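Local coordinates for probable adhesion protein (Pseudomonas aeruginosa PAO1, PDB 6R3Z) that probably captures ferrous iron and other divalent metal ions in the periplasm, as the solute-binding component of a metal transport system, at residues Y17-N22 with N124-E129; P32-G37 with E71-S76; D213-L218 with E235-E240. One frame throughout, in Å; residues are numbered along the deposited sequence.

Contact 1. Residues Y17-N22 with N124-E129; sequences YSYVSN and NTIARE. With EDO (1,2-ethanediol), chain C.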
loop_
_atom_site.group_PDB
_atom_site.type_symbol
_atom_site.label_atom_id
_atom_site.label_comp_id
_atom_site.label_asym_id
_atom_site.label_seq_id
_atom_site.Cartn_x
_atom_site.Cartn_y
_atom_site.Cartn_z
ATOM N N TYR A 17 -0.547 -9.732 3.099
ATOM C CA TYR A 17 -0.171 -11.136 2.874
ATOM C C TYR A 17 1.367 -11.238 3.061
ATOM O O TYR A 17 1.855 -12.133 3.770
ATOM C CB TYR A 17 -0.546 -11.610 1.453
ATOM C CG TYR A 17 -0.244 -13.082 1.264
ATOM C CD1 TYR A 17 1.032 -13.511 0.888
ATOM C CD2 TYR A 17 -1.202 -14.056 1.555
ATOM C CE1 TYR A 17 1.334 -14.864 0.766
ATOM C CE2 TYR A 17 -0.909 -15.419 1.444
ATOM C CZ TYR A 17 0.365 -15.816 1.058
ATOM O OH TYR A 17 0.676 -17.141 0.916
ATOM N N SER A 18 2.122 -10.303 2.453
ATOM C CA SER A 18 3.594 -10.288 2.575
ATOM C C SER A 18 4.052 -10.113 4.026
ATOM O O SER A 18 4.912 -10.878 4.493
ATOM C CB SER A 18 4.203 -9.217 1.673
ATOM O OG SER A 18 4.131 -9.587 0.303
ATOM N N TYR A 19 3.430 -9.172 4.767
ATOM C CA TYR A 19 3.796 -8.947 6.168
ATOM C C TYR A 19 3.559 -10.225 6.973
ATOM O O TYR A 19 4.478 -10.700 7.617
ATOM C CB TYR A 19 2.966 -7.838 6.827
ATOM C CG TYR A 19 2.998 -6.439 6.245
ATOM C CD1 TYR A 19 3.982 -6.051 5.333
ATOM C CD2 TYR A 19 2.032 -5.498 6.603
ATOM C CE1 TYR A 19 3.995 -4.755 4.792
ATOM C CE2 TYR A 19 2.017 -4.222 6.047
ATOM C CZ TYR A 19 3.011 -3.845 5.167
ATOM O OH TYR A 19 2.937 -2.569 4.653
ATOM N N VAL A 20 2.311 -10.763 6.954
ATOM C CA VAL A 20 1.953 -11.913 7.794
ATOM C C VAL A 20 2.794 -13.163 7.438
ATOM O O VAL A 20 3.331 -13.801 8.351
ATOM C CB VAL A 20 0.416 -12.158 7.793
ATOM C CG1 VAL A 20 0.052 -13.422 8.568
ATOM C CG2 VAL A 20 -0.319 -10.934 8.383
ATOM N N SER A 21 2.960 -13.474 6.133
ATOM C CA SER A 21 3.772 -14.636 5.704
ATOM C C SER A 21 5.216 -14.540 6.248
ATOM O O SER A 21 5.755 -15.527 6.742
ATOM C CB SER A 21 3.809 -14.729 4.177
ATOM O OG SER A 21 2.502 -14.957 3.684
ATOM N N ASN A 22 5.823 -13.342 6.179
ATOM C CA ASN A 22 7.189 -13.155 6.692
ATOM C C ASN A 22 7.258 -13.263 8.213
ATOM O O ASN A 22 8.243 -13.786 8.736
ATOM C CB ASN A 22 7.802 -11.873 6.173
ATOM C CG ASN A 22 8.404 -12.109 4.811
ATOM O OD1 ASN A 22 9.527 -12.623 4.702
ATOM N ND2 ASN A 22 7.672 -11.760 3.740
ATOM N N ASN A 124 5.610 -4.957 13.161
ATOM C CA ASN A 124 5.859 -5.139 14.595
ATOM C C ASN A 124 4.563 -5.275 15.396
ATOM O O ASN A 124 4.477 -6.136 16.273
ATOM C CB ASN A 124 6.775 -4.041 15.136
ATOM C CG ASN A 124 8.186 -4.149 14.597
ATOM O OD1 ASN A 124 8.691 -5.243 14.311
ATOM N ND2 ASN A 124 8.873 -3.025 14.499
ATOM N N THR A 125 3.529 -4.499 15.030
ATOM C CA THR A 125 2.216 -4.555 15.692
ATOM C C THR A 125 1.555 -5.908 15.434
ATOM O O THR A 125 1.068 -6.549 16.377
ATOM C CB THR A 125 1.350 -3.370 15.255
ATOM O OG1 THR A 125 1.945 -2.174 15.780
ATOM C CG2 THR A 125 -0.088 -3.467 15.774
ATOM N N ILE A 126 1.558 -6.350 14.149
ATOM C CA ILE A 126 0.983 -7.642 13.788
ATOM C C ILE A 126 1.671 -8.784 14.573
ATOM O O ILE A 126 0.978 -9.602 15.177
ATOM C CB ILE A 126 0.992 -7.858 12.243
ATOM C CG1 ILE A 126 0.087 -6.806 11.532
ATOM C CG2 ILE A 126 0.525 -9.276 11.883
ATOM C CD1 ILE A 126 0.428 -6.559 10.036
ATOM N N ALA A 127 3.018 -8.814 14.593
ATOM C CA ALA A 127 3.781 -9.863 15.282
ATOM C C ALA A 127 3.456 -9.922 16.783
ATOM O O ALA A 127 3.309 -11.014 17.329
ATOM C CB ALA A 127 5.279 -9.655 15.082
ATOM N N ARG A 128 3.341 -8.748 17.436
ATOM C CA ARG A 128 3.032 -8.662 18.862
ATOM C C ARG A 128 1.633 -9.246 19.120
ATOM O O ARG A 128 1.462 -10.044 20.045
ATOM C CB ARG A 128 3.078 -7.196 19.327
ATOM C CG ARG A 128 2.674 -7.018 20.804
ATOM C CD ARG A 128 2.891 -5.607 21.287
ATOM N NE ARG A 128 4.322 -5.296 21.360
ATOM C CZ ARG A 128 4.834 -4.251 22.003
ATOM N NH1 ARG A 128 4.041 -3.414 22.662
ATOM N NH2 ARG A 128 6.145 -4.047 22.008
ATOM N N GLU A 129 0.653 -8.847 18.297
ATOM C CA GLU A 129 -0.735 -9.287 18.451
ATOM C C GLU A 129 -0.923 -10.777 18.139
ATOM O O GLU A 129 -1.645 -11.459 18.868
ATOM C CB GLU A 129 -1.696 -8.396 17.651
ATOM C CG GLU A 129 -1.817 -6.984 18.211
ATOM C CD GLU A 129 -2.123 -6.936 19.701
ATOM O OE1 GLU A 129 -3.150 -7.514 20.124
ATOM O OE2 GLU A 129 -1.312 -6.352 20.454
HETATM C C1 EDO C . -7.235 -9.064 18.681
HETATM O O1 EDO C . -6.287 -10.114 18.790
HETATM C C2 EDO C . -6.624 -7.723 19.172
HETATM O O2 EDO C . -5.450 -7.400 18.428
#

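Contact 2. Residues P32-G37 with E71-S76; sequences PLIPAG and ERMIAS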
loop_
_atom_site.group_PDB
_atom_site.type_symbol
_atom_site.label_atom_id
_atom_site.label_comp_id
_atom_site.label_asym_id
_atom_site.label_seq_id
_atom_site.Cartn_x
_atom_site.Cartn_y
_atom_site.Cartn_z
ATOM N N PRO A 32 -6.000 -15.222 2.185
ATOM C CA PRO A 32 -6.567 -13.980 1.629
ATOM C C PRO A 32 -8.092 -14.029 1.679
ATOM O O PRO A 32 -8.692 -15.083 1.413
ATOM C CB PRO A 32 -6.074 -13.975 0.176
ATOM C CG PRO A 32 -4.926 -14.954 0.160
ATOM C CD PRO A 32 -5.336 -16.007 1.133
ATOM N N LEU A 33 -8.703 -12.904 2.074
ATOM C CA LEU A 33 -10.158 -12.806 2.171
ATOM C C LEU A 33 -10.792 -12.715 0.804
ATOM O O LEU A 33 -11.955 -13.110 0.634
ATOM C CB LEU A 33 -10.568 -11.609 3.022
ATOM C CG LEU A 33 -11.061 -11.939 4.438
ATOM C CD1 LEU A 33 -9.934 -12.546 5.297
ATOM C CD2 LEU A 33 -11.581 -10.675 5.129
ATOM N N ILE A 34 -10.062 -12.139 -0.153
ATOM C CA ILE A 34 -10.578 -11.974 -1.522
ATOM C C ILE A 34 -9.592 -12.587 -2.536
ATOM O O ILE A 34 -8.382 -12.578 -2.277
ATOM C CB ILE A 34 -11.000 -10.503 -1.845
ATOM C CG1 ILE A 34 -9.802 -9.564 -2.118
ATOM C CG2 ILE A 34 -11.911 -9.937 -0.745
ATOM C CD1 ILE A 34 -10.190 -8.080 -2.548
ATOM N N PRO A 35 -10.072 -13.131 -3.676
ATOM C CA PRO A 35 -9.139 -13.762 -4.632
ATOM C C PRO A 35 -8.155 -12.783 -5.271
ATOM O O PRO A 35 -8.387 -11.569 -5.308
ATOM C CB PRO A 35 -10.067 -14.367 -5.698
ATOM C CG PRO A 35 -11.403 -14.455 -5.053
ATOM C CD PRO A 35 -11.476 -13.287 -4.118
ATOM N N ALA A 36 -7.035 -13.329 -5.758
ATOM C CA ALA A 36 -6.021 -12.575 -6.473
ATOM C C ALA A 36 -6.627 -12.158 -7.837
ATOM O O ALA A 36 -7.495 -12.854 -8.373
ATOM C CB ALA A 36 -4.785 -13.450 -6.683
ATOM N N GLY A 37 -6.188 -11.026 -8.359
ATOM C CA GLY A 37 -6.677 -10.525 -9.640
ATOM C C GLY A 37 -7.808 -9.519 -9.530
ATOM O O GLY A 37 -8.028 -8.744 -10.463
ATOM N N GLU A 71 -14.581 -5.461 6.983
ATOM C CA GLU A 71 -15.446 -5.302 8.165
ATOM C C GLU A 71 -16.882 -5.725 7.849
ATOM O O GLU A 71 -17.537 -6.333 8.695
ATOM C CB GLU A 71 -15.455 -3.852 8.663
ATOM C CG GLU A 71 -14.158 -3.393 9.315
ATOM C CD GLU A 71 -14.190 -1.915 9.663
ATOM O OE1 GLU A 71 -15.069 -1.505 10.455
ATOM O OE2 GLU A 71 -13.347 -1.162 9.128
ATOM N N ARG A 72 -17.371 -5.397 6.626
ATOM C CA ARG A 72 -18.721 -5.765 6.190
ATOM C C ARG A 72 -18.808 -7.292 6.020
ATOM O O ARG A 72 -19.781 -7.910 6.469
ATOM C CB ARG A 72 -19.106 -5.031 4.891
ATOM C CG ARG A 72 -19.300 -3.523 5.070
ATOM C CD ARG A 72 -19.851 -2.859 3.809
ATOM N NE ARG A 72 -18.799 -2.533 2.837
ATOM C CZ ARG A 72 -18.116 -1.388 2.810
ATOM N NH1 ARG A 72 -17.185 -1.188 1.887
ATOM N NH2 ARG A 72 -18.354 -0.441 3.712
ATOM N N MET A 73 -17.758 -7.902 5.429
ATOM C CA MET A 73 -17.685 -9.353 5.242
ATOM C C MET A 73 -17.729 -10.067 6.595
ATOM O O MET A 73 -18.456 -11.052 6.728
ATOM C CB MET A 73 -16.408 -9.753 4.480
ATOM C CG MET A 73 -16.392 -9.351 3.020
ATOM S SD MET A 73 -14.732 -9.603 2.323
ATOM C CE MET A 73 -14.633 -11.412 2.291
ATOM N N ILE A 74 -16.946 -9.571 7.601
ATOM C CA ILE A 74 -16.908 -10.154 8.955
ATOM C C ILE A 74 -18.305 -10.075 9.615
ATOM O O ILE A 74 -18.766 -11.056 10.215
ATOM C CB ILE A 74 -15.801 -9.476 9.813
ATOM C CG1 ILE A 74 -14.401 -9.893 9.280
ATOM C CG2 ILE A 74 -15.955 -9.811 11.323
ATOM C CD1 ILE A 74 -13.224 -9.013 9.755
ATOM N N ALA A 75 -18.974 -8.910 9.476
ATOM C CA ALA A 75 -20.307 -8.670 10.044
ATOM C C ALA A 75 -21.364 -9.639 9.486
ATOM O O ALA A 75 -22.287 -10.029 10.214
ATOM C CB ALA A 75 -20.721 -7.222 9.783
ATOM N N SER A 76 -21.200 -10.043 8.207
ATOM C CA SER A 76 -22.087 -10.947 7.453
ATOM C C SER A 76 -21.728 -12.435 7.597
ATOM O O SER A 76 -22.475 -13.294 7.120
ATOM C CB SER A 76 -22.090 -10.562 5.973
ATOM O OG SER A 76 -22.539 -9.232 5.767
#

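Contact 3. Residues D213-L218 with E235-E240; sequences DQLKAL and ETIQRE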
loop_
_atom_site.group_PDB
_atom_site.type_symbol
_atom_site.label_atom_id
_atom_site.label_comp_id
_atom_site.label_asym_id
_atom_site.label_seq_id
_atom_site.Cartn_x
_atom_site.Cartn_y
_atom_site.Cartn_z
ATOM N N ASP A 213 -4.676 22.031 -16.409
ATOM C CA ASP A 213 -4.400 23.476 -16.279
ATOM C C ASP A 213 -3.548 23.786 -15.042
ATOM O O ASP A 213 -2.602 24.560 -15.133
ATOM C CB ASP A 213 -5.697 24.298 -16.288
ATOM C CG ASP A 213 -6.349 24.383 -17.660
ATOM O OD1 ASP A 213 -5.647 24.128 -18.677
ATOM O OD2 ASP A 213 -7.554 24.711 -17.725
ATOM N N GLN A 214 -3.849 23.126 -13.915
ATOM C CA GLN A 214 -3.130 23.271 -12.652
ATOM C C GLN A 214 -1.678 22.758 -12.757
ATOM O O GLN A 214 -0.769 23.380 -12.195
ATOM C CB GLN A 214 -3.857 22.502 -11.570
ATOM C CG GLN A 214 -3.613 23.009 -10.177
ATOM C CD GLN A 214 -4.729 22.535 -9.290
ATOM O OE1 GLN A 214 -4.979 21.332 -9.148
ATOM N NE2 GLN A 214 -5.412 23.465 -8.662
ATOM N N LEU A 215 -1.467 21.599 -13.445
ATOM C CA LEU A 215 -0.115 21.041 -13.622
ATOM C C LEU A 215 0.768 22.063 -14.337
ATOM O O LEU A 215 1.917 22.264 -13.944
ATOM C CB LEU A 215 -0.135 19.707 -14.407
ATOM C CG LEU A 215 -0.948 18.545 -13.779
ATOM C CD1 LEU A 215 -0.917 17.298 -14.655
ATOM C CD2 LEU A 215 -0.504 18.231 -12.357
ATOM N N LYS A 216 0.208 22.734 -15.355
ATOM C CA LYS A 216 0.915 23.754 -16.135
ATOM C C LYS A 216 1.143 25.006 -15.289
ATOM O O LYS A 216 2.275 25.476 -15.208
ATOM C CB LYS A 216 0.143 24.090 -17.431
ATOM C CG LYS A 216 0.048 22.910 -18.419
ATOM C CD LYS A 216 -0.302 23.357 -19.848
ATOM C CE LYS A 216 -1.771 23.239 -20.186
ATOM N NZ LYS A 216 -2.571 24.367 -19.636
ATOM N N ALA A 217 0.077 25.526 -14.628
ATOM C CA ALA A 217 0.172 26.735 -13.800
ATOM C C ALA A 217 1.191 26.616 -12.648
ATOM O O ALA A 217 1.968 27.551 -12.413
ATOM C CB ALA A 217 -1.204 27.130 -13.276
ATOM N N LEU A 218 1.240 25.454 -11.985
ATOM C CA LEU A 218 2.161 25.218 -10.864
ATOM C C LEU A 218 3.502 24.642 -11.276
ATOM O O LEU A 218 4.347 24.376 -10.406
ATOM C CB LEU A 218 1.498 24.347 -9.783
ATOM C CG LEU A 218 0.170 24.900 -9.231
ATOM C CD1 LEU A 218 -0.399 23.990 -8.176
ATOM C CD2 LEU A 218 0.326 26.353 -8.688
ATOM N N GLU A 235 -2.403 9.297 -21.158
ATOM C CA GLU A 235 -1.756 9.742 -22.398
ATOM C C GLU A 235 -2.125 11.201 -22.691
ATOM O O GLU A 235 -1.254 11.985 -23.058
ATOM C CB GLU A 235 -2.133 8.817 -23.565
ATOM C CG GLU A 235 -1.259 8.956 -24.801
ATOM C CD GLU A 235 -1.643 8.022 -25.934
ATOM O OE1 GLU A 235 -1.511 6.788 -25.764
ATOM O OE2 GLU A 235 -2.075 8.525 -26.995
ATOM N N THR A 236 -3.397 11.564 -22.453
ATOM C CA THR A 236 -3.934 12.914 -22.617
ATOM C C THR A 236 -3.215 13.884 -21.673
ATOM O O THR A 236 -2.812 14.961 -22.121
ATOM C CB THR A 236 -5.461 12.914 -22.437
ATOM O OG1 THR A 236 -6.028 11.915 -23.296
ATOM C CG2 THR A 236 -6.092 14.280 -22.735
ATOM N N ILE A 237 -3.010 13.485 -20.386
ATOM C CA ILE A 237 -2.278 14.322 -19.420
ATOM C C ILE A 237 -0.871 14.634 -19.919
ATOM O O ILE A 237 -0.511 15.803 -19.989
ATOM C CB ILE A 237 -2.244 13.755 -17.976
ATOM C CG1 ILE A 237 -3.641 13.706 -17.363
ATOM C CG2 ILE A 237 -1.298 14.587 -17.091
ATOM C CD1 ILE A 237 -3.742 12.912 -16.033
ATOM N N GLN A 238 -0.099 13.599 -20.284
ATOM C CA GLN A 238 1.282 13.743 -20.752
ATOM C C GLN A 238 1.399 14.682 -21.958
ATOM O O GLN A 238 2.222 15.596 -21.930
ATOM C CB GLN A 238 1.903 12.370 -21.040
ATOM C CG GLN A 238 3.425 12.398 -21.207
ATOM C CD GLN A 238 3.976 11.079 -21.702
ATOM O OE1 GLN A 238 3.339 10.019 -21.606
ATOM N NE2 GLN A 238 5.185 11.116 -22.244
ATOM N N ARG A 239 0.544 14.492 -22.975
ATOM C CA ARG A 239 0.511 15.322 -24.172
ATOM C C ARG A 239 0.130 16.769 -23.845
ATOM O O ARG A 239 0.856 17.689 -24.235
ATOM C CB ARG A 239 -0.475 14.732 -25.193
ATOM C CG ARG A 239 -0.573 15.488 -26.522
ATOM C CD ARG A 239 -1.573 14.848 -27.466
ATOM N NE ARG A 239 -1.220 13.459 -27.763
ATOM C CZ ARG A 239 -1.864 12.399 -27.284
ATOM N NH1 ARG A 239 -2.922 12.555 -26.498
ATOM N NH2 ARG A 239 -1.455 11.175 -27.589
ATOM N N GLU A 240 -0.998 16.965 -23.133
ATOM C CA GLU A 240 -1.535 18.291 -22.832
ATOM C C GLU A 240 -0.755 19.080 -21.773
ATOM O O GLU A 240 -0.751 20.310 -21.838
ATOM C CB GLU A 240 -3.023 18.217 -22.471
ATOM C CG GLU A 240 -3.882 17.779 -23.652
ATOM C CD GLU A 240 -5.384 17.976 -23.547
ATOM O OE1 GLU A 240 -5.837 18.785 -22.702
ATOM O OE2 GLU A 240 -6.110 17.324 -24.332
#

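Contact 1. Residues Y17-N22 with N124-E129
Tyr19 and Val20 meet one side chain of the partner helix, Ile126, and the way its two branches are divided between them shows how neighbouring residues on a helix can share a partner. Along the first segment, Tyr17 comes before this junction, and its contribution is its carbonyl. The Ser21 hydroxyl donates to Tyr17 O from above the carbonyl plane, while Ser21 N reaches the same oxygen from the opposite face. The carbonyl of Ser18 likewise takes two donors, both from Asn22. Asn22 ND2 bonds to Ser18 O at 3.0 Å, almost straight at 165°, and the backbone Asn22 N comes from the other face. The Ser18 hydroxyl is hydrogen-bonded to the backbone of Ser257, Ala258 and Tyr261. The CB of Tyr19 is directed toward the partner helix, and the ring presents an edge: Tyr19 CD2 lies 3.9 Å from Ile126 CD1, which sits near the ring plane. The phenol oxygen is hydrogen-bonded to Ser119, linking Tyr19 to helix 116-133 a second time. Val20 uses its CG2 branch, which stands beside the backbone N because CG1 takes the anti position (chi1 175°). Val20 CG2 meets Ile126 CG2 at 4.0 Å, the two side chains crossing at about a right angle. Val20 also rests on Ile9, Ile11 and Val30 of the sheet. All three touching residues are buried, and they join helix 14-24, the crossover between parallel strands 8-11 and 29-32, to helix 116-133 in the amino-terminal lobe of a two-lobed, metal-binding solute-binding protein.

Contact 2. Residues P32-G37 with E71-S76
The flat group at this junction is the carbonyl of Leu33, and it is Met73 that meets it. The methyl CE of Met73 approaches obliquely from one side of the carbonyl plane, beyond the oxygen and not over the C=O bond, and stands 3.6 Å from Leu33 O. The contact buries that oxygen, and no polar partner for it is found in the model, so a thioether methyl is what it meets here. Met73 CE also lies 4.1 Å from Leu33 CB, and it thus touches both backbone and side chain of one residue. Met73 reaches across with an extended chain that turns only at its end, chi3 70°, which lays the terminal methyl against Leu33 and leaves the sulfur facing Ile34.

In this parallel alpha/beta lobe, residues 33-37 follow the edge strand 29-32 and pack on helix 68-76, itself the connection between strands 58-61 and 84-86. Asp49 and Ile53 of helix 47-53 also touch Met73.

Ile34 supplies the second apolar contact. Ile34 CG2 approaches Met73 SD at 4.2 Å, the two side chains crossing at about a right angle. With CG1 in the crowded position between backbone N and carbonyl carbon (chi1 77°), CG2 lies beside the backbone N. The Ile34 carbonyl, unlike that of Leu33, has a hydrogen-bond partner in the hydroxyl of Tyr256.

Contact 3. Residues D213-L218 with E235-E240
Leu215 and Ile237 make the apolar part of this contact, a single pair of methyls: Leu215 CD1 sits 3.7 Å from Ile237 CG2, and the side chains cross at about a right angle. Ile237 offers this branch because its CG1 lies beside the backbone N (chi1 -65°), placing CG2 anti to that nitrogen. Both residues are buried. Ile237 packs further on Leu208 and Ile212 of the partner helix and on Ile223 of strand 220-226, and Leu215 on Val220.

This is the pairing of two consecutive helices in a parallel alpha/beta lobe. Helix 205-217 leads into strand 220-226, and helix 234-241 carries the chain on to the edge strand 244-248.

At the exposed side of the contact, the aliphatic chain of Lys216 lies against the other helix, its methylene Lys216 CE 3.5 Å from Glu240 O.

The salt bridges are internal, one to each helix. Bends at chi3 and chi4 turn the ammonium group of Lys216 back to its own helix and bring Lys216 NZ to 3.2 Å from Asp213 OD1, on the anti side of the carboxylate. Asp213 OD2 has a second cation in Lys209, which would tend to keep the carboxylate ionised. On the partner helix, Arg239 NH2 bridges to Glu235 OE2 at 2.8 Å, one turn earlier, and the oxygen lies in the plane of the guanidinium group.

In the fold
Contacts 1 and 2 belong to one lobe, contact 3 to the other, and the nickel ion lies between the lobes. Contact 2 is nested within the chain loop that contact 1 closes, and the two touch through Tyr17 CD2 and Pro32 CG, 4.1 Å apart. Contact 3 follows in series, its centre about 41 Å from that of contact 1 and about 38 Å from that of contact 2. None of the three binds the metal. Between side chains, Tyr19 is about 9 Å from the metal ligand His111, Ile34 about 9 Å from His41 and His66, and Ile237 about 11 Å from His177; the nickel is about 13 Å from Tyr19 and 12 Å from Ile34.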